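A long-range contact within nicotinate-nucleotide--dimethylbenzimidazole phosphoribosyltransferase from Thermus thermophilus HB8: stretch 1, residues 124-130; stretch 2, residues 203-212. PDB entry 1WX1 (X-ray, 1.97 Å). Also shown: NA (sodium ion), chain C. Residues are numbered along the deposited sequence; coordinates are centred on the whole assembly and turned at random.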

ATOM      1  N   ASN A 124     -29.988   7.333  22.070  1.00 17.29           N
ATOM      2  CA  ASN A 124     -29.916   5.926  21.669  1.00 18.62           C
ATOM      3  C   ASN A 124     -30.707   5.715  20.376  1.00 19.22           C
ATOM      4  O   ASN A 124     -31.934   5.756  20.385  1.00 18.02           O
ATOM      5  N   LEU A 125     -30.002   5.468  19.275  1.00 18.76           N
ATOM      6  CA  LEU A 125     -30.653   5.288  17.976  1.00 19.14           C
ATOM      7  C   LEU A 125     -31.597   4.087  17.895  1.00 18.01           C
ATOM      8  O   LEU A 125     -32.435   4.009  16.995  1.00 17.63           O
ATOM      9  N   ALA A 126     -31.460   3.145  18.824  1.00 18.72           N
ATOM     10  CA  ALA A 126     -32.323   1.971  18.825  1.00 18.38           C
ATOM     11  C   ALA A 126     -33.673   2.262  19.472  1.00 19.21           C
ATOM     12  O   ALA A 126     -34.626   1.492  19.309  1.00 19.54           O
ATOM     13  N   GLN A 127     -33.758   3.377  20.192  1.00 17.79           N
ATOM     14  CA  GLN A 127     -34.987   3.729  20.902  1.00 18.95           C
ATOM     15  C   GLN A 127     -35.667   5.000  20.406  1.00 19.17           C
ATOM     16  O   GLN A 127     -36.795   5.294  20.800  1.00 18.95           O
ATOM     17  N   GLY A 128     -34.983   5.758  19.557  1.00 17.87           N
ATOM     18  CA  GLY A 128     -35.563   6.989  19.046  1.00 18.11           C
ATOM     19  C   GLY A 128     -34.561   7.719  18.173  1.00 18.10           C
ATOM     20  O   GLY A 128     -33.450   7.227  17.984  1.00 16.86           O
ATOM     21  N   PRO A 129     -34.917   8.892  17.627  1.00 19.50           N
ATOM     22  CA  PRO A 129     -33.987   9.641  16.774  1.00 19.06           C
ATOM     23  C   PRO A 129     -32.674   9.940  17.489  1.00 18.98           C
ATOM     24  O   PRO A 129     -32.664  10.368  18.646  1.00 17.13           O
ATOM     25  N   ALA A 130     -31.569   9.715  16.792  1.00 17.72           N
ATOM     26  CA  ALA A 130     -30.251   9.940  17.366  1.00 17.92           C
ATOM     27  C   ALA A 130     -30.000  11.410  17.677  1.00 17.42           C
ATOM     28  O   ALA A 130     -29.357  11.737  18.675  1.00 18.04           O
ATOM     29  N   GLN A 203     -30.643  -5.784  15.850  1.00 23.94           N
ATOM     30  CA  GLN A 203     -31.935  -5.314  16.339  1.00 25.35           C
ATOM     31  C   GLN A 203     -31.953  -3.801  16.427  1.00 22.89           C
ATOM     32  O   GLN A 203     -32.935  -3.169  16.062  1.00 23.76           O
ATOM     33  N   ALA A 204     -30.850  -3.222  16.883  1.00 21.97           N
ATOM     34  CA  ALA A 204     -30.750  -1.771  17.007  1.00 20.91           C
ATOM     35  C   ALA A 204     -30.940  -1.139  15.642  1.00 20.18           C
ATOM     36  O   ALA A 204     -31.659  -0.153  15.504  1.00 19.97           O
ATOM     37  N   VAL A 205     -30.310  -1.733  14.632  1.00 20.37           N
ATOM     38  CA  VAL A 205     -30.418  -1.235  13.268  1.00 19.99           C
ATOM     39  C   VAL A 205     -31.850  -1.372  12.756  1.00 21.17           C
ATOM     40  O   VAL A 205     -32.402  -0.440  12.167  1.00 22.39           O
ATOM     41  N   ALA A 206     -32.454  -2.533  12.986  1.00 22.62           N
ATOM     42  CA  ALA A 206     -33.820  -2.766  12.539  1.00 22.63           C
ATOM     43  C   ALA A 206     -34.778  -1.760  13.172  1.00 23.91           C
ATOM     44  O   ALA A 206     -35.687  -1.264  12.513  1.00 24.35           O
ATOM     45  N   ARG A 207     -34.570  -1.457  14.451  1.00 24.10           N
ATOM     46  CA  ARG A 207     -35.431  -0.510  15.152  1.00 25.20           C
ATOM     47  C   ARG A 207     -35.324   0.871  14.521  1.00 23.93           C
ATOM     48  O   ARG A 207     -36.332   1.538  14.287  1.00 24.08           O
ATOM     49  N   ALA A 208     -34.096   1.299  14.251  1.00 21.89           N
ATOM     50  CA  ALA A 208     -33.862   2.608  13.654  1.00 21.48           C
ATOM     51  C   ALA A 208     -34.526   2.728  12.286  1.00 21.75           C
ATOM     52  O   ALA A 208     -35.170   3.731  11.984  1.00 22.04           O
ATOM     53  N   LEU A 209     -34.366   1.701  11.458  1.00 23.19           N
ATOM     54  CA  LEU A 209     -34.950   1.709  10.122  1.00 23.80           C
ATOM     55  C   LEU A 209     -36.469   1.810  10.209  1.00 24.47           C
ATOM     56  O   LEU A 209     -37.100   2.509   9.421  1.00 23.59           O
ATOM     57  N   ALA A 210     -37.046   1.120  11.187  1.00 25.57           N
ATOM     58  CA  ALA A 210     -38.493   1.130  11.380  1.00 27.12           C
ATOM     59  C   ALA A 210     -39.053   2.534  11.608  1.00 27.22           C
ATOM     60  O   ALA A 210     -40.229   2.783  11.344  1.00 27.14           O
ATOM     61  N   ARG A 211     -38.227   3.456  12.091  1.00 25.31           N
ATOM     62  CA  ARG A 211     -38.711   4.811  12.331  1.00 25.76           C
ATOM     63  C   ARG A 211     -38.762   5.650  11.056  1.00 26.94           C
ATOM     64  O   ARG A 211     -39.388   6.706  11.027  1.00 27.73           O
ATOM     65  N   LEU A 212     -38.109   5.176  10.001  1.00 28.11           N
ATOM     66  CA  LEU A 212     -38.074   5.899   8.734  1.00 30.41           C
ATOM     67  C   LEU A 212     -39.382   5.816   7.941  1.00 31.92           C
ATOM     68  O   LEU A 212     -40.147   4.868   8.090  1.00 29.47           O
TER

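The contact between the irregular segment 124-130 and stretch 203-212, which is helical over most of its length, buries 379 Å², and R211, A126 and L125 cover the most surface in it. R211 points toward the first stretch and, with chi1 m, chi2 t and chi3 m, brings its guanidinium up to the backbone there. R211 NH1 and R211 NH2 both donate to L125 O, at 2.8 and 2.7 Å, so that one carbonyl sits at the edge of the group and takes a forked pair of hydrogen bonds. G128 O lies over one guanidinium face, 2.8 Å from R211 NH2, but at too poor an angle to bond.

A126 packs where the backbones come nearest: its CB meets A204 CB at 3.7 Å, an apolar contact between two alanines. Its carbonyl faces R207, whose NE donates to A126 O at 3.1 Å along a nearly straight path. R207 NH2 also reaches Q127 OE1 at 2.6 Å, a weak bond because of its angle. Water 1 accepts from R211 NH1 at 3.1 Å and donates weakly to A126 O at 3.3 Å.

L125, with both chi angles p, leaves its backbone sideways yet brings CD1 to 3.9 Å from A208 CB, adding an apolar contact beside the polar ones. The sodium ion is held by Q127 O at 2.5 Å and three waters.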

ATOM      1  CB  ASN A 124     -30.505   5.044  22.776  1.00 18.40           C
ATOM      2  CG  ASN A 124     -30.276   3.565  22.534  1.00 18.53           C
ATOM      3  OD1 ASN A 124     -30.008   3.135  21.413  1.00 16.33           O
ATOM      4  ND2 ASN A 124     -30.397   2.772  23.593  1.00 18.80           N
ATOM      5  CB  LEU A 125     -29.587   5.184  16.870  1.00 18.49           C
ATOM      6  CG  LEU A 125     -28.692   3.941  16.842  1.00 17.46           C
ATOM      7  CD1 LEU A 125     -29.381   2.832  16.056  1.00 15.76           C
ATOM      8  CD2 LEU A 125     -27.358   4.284  16.180  1.00 14.66           C
ATOM      9  CB  ALA A 126     -31.642   0.814  19.561  1.00 18.61           C
ATOM     10  CB  GLN A 127     -34.687   3.873  22.397  1.00 18.31           C
ATOM     11  CG  GLN A 127     -33.968   2.669  22.997  1.00 19.76           C
ATOM     12  CD  GLN A 127     -34.806   1.403  22.967  1.00 21.60           C
ATOM     13  OE1 GLN A 127     -36.026   1.454  22.799  1.00 20.74           O
ATOM     14  NE2 GLN A 127     -34.157   0.263  23.119  1.00 21.59           N
ATOM     15  CB  PRO A 129     -34.770  10.908  16.433  1.00 20.35           C
ATOM     16  CG  PRO A 129     -35.691  11.068  17.610  1.00 23.71           C
ATOM     17  CD  PRO A 129     -36.151   9.659  17.861  1.00 20.38           C
ATOM     18  CB  ALA A 130     -29.179   9.411  16.420  1.00 17.87           C
ATOM     19  CB  GLN A 203     -32.283  -5.920  17.692  1.00 29.66           C
ATOM     20  CG  GLN A 203     -33.397  -6.951  17.614  1.00 38.71           C
ATOM     21  CD  GLN A 203     -34.443  -6.781  18.687  1.00 44.02           C
ATOM     22  OE1 GLN A 203     -34.631  -7.677  19.522  1.00 46.69           O
ATOM     23  NE2 GLN A 203     -35.123  -5.642  18.686  1.00 45.82           N
ATOM     24  CB  ALA A 204     -29.384  -1.376  17.589  1.00 20.53           C
ATOM     25  CB  VAL A 205     -29.464  -2.001  12.310  1.00 21.35           C
ATOM     26  CG1 VAL A 205     -29.734  -1.597  10.856  1.00 20.53           C
ATOM     27  CG2 VAL A 205     -28.020  -1.698  12.674  1.00 19.68           C
ATOM     28  CB  ALA A 206     -34.249  -4.197  12.881  1.00 22.01           C
ATOM     29  CB  ARG A 207     -35.035  -0.421  16.630  1.00 27.24           C
ATOM     30  CG  ARG A 207     -34.957  -1.760  17.336  1.00 34.41           C
ATOM     31  CD  ARG A 207     -36.168  -2.046  18.193  1.00 37.88           C
ATOM     32  NE  ARG A 207     -36.210  -1.190  19.375  1.00 43.05           N
ATOM     33  CZ  ARG A 207     -37.043  -1.372  20.394  1.00 44.77           C
ATOM     34  NH1 ARG A 207     -37.902  -2.382  20.377  1.00 46.33           N
ATOM     35  NH2 ARG A 207     -37.024  -0.539  21.425  1.00 46.73           N
ATOM     36  CB  ALA A 208     -32.358   2.863  13.533  1.00 19.12           C
ATOM     37  CB  LEU A 209     -34.552   0.440   9.362  1.00 24.86           C
ATOM     38  CG  LEU A 209     -33.058   0.283   9.050  1.00 26.43           C
ATOM     39  CD1 LEU A 209     -32.811  -1.068   8.402  1.00 25.65           C
ATOM     40  CD2 LEU A 209     -32.597   1.411   8.129  1.00 26.88           C
ATOM     41  CB  ALA A 210     -38.870   0.221  12.547  1.00 26.34           C
ATOM     42  CB  ARG A 211     -37.845   5.527  13.375  1.00 24.61           C
ATOM     43  CG  ARG A 211     -37.936   4.953  14.790  1.00 22.90           C
ATOM     44  CD  ARG A 211     -37.376   5.944  15.816  1.00 22.32           C
ATOM     45  NE  ARG A 211     -35.979   6.288  15.552  1.00 21.14           N
ATOM     46  CZ  ARG A 211     -34.944   5.490  15.806  1.00 22.35           C
ATOM     47  NH1 ARG A 211     -35.140   4.293  16.346  1.00 16.35           N
ATOM     48  NH2 ARG A 211     -33.709   5.881  15.502  1.00 20.93           N
ATOM     49  CB  LEU A 212     -36.918   5.373   7.880  1.00 29.77           C
ATOM     50  CG  LEU A 212     -35.534   5.515   8.523  1.00 28.27           C
ATOM     51  CD1 LEU A 212     -34.478   4.867   7.647  1.00 28.95           C
ATOM     52  CD2 LEU A 212     -35.233   6.987   8.733  1.00 24.92           C
TER
HETATM   53 NA    NA C1001     -37.993   5.886  22.878  1.00 26.01          NA
HETATM   54  O   HOH W   1     -37.307   2.980  18.080  1.00 27.79           O
HETATM   55  O   HOH W   2     -40.060   4.661  21.531  1.00 32.89           O
HETATM   56  O   HOH W   3     -38.734   7.978  21.331  1.00 32.95           O
HETATM   57  O   HOH W   4     -35.823   7.185  23.710  1.00 28.91           O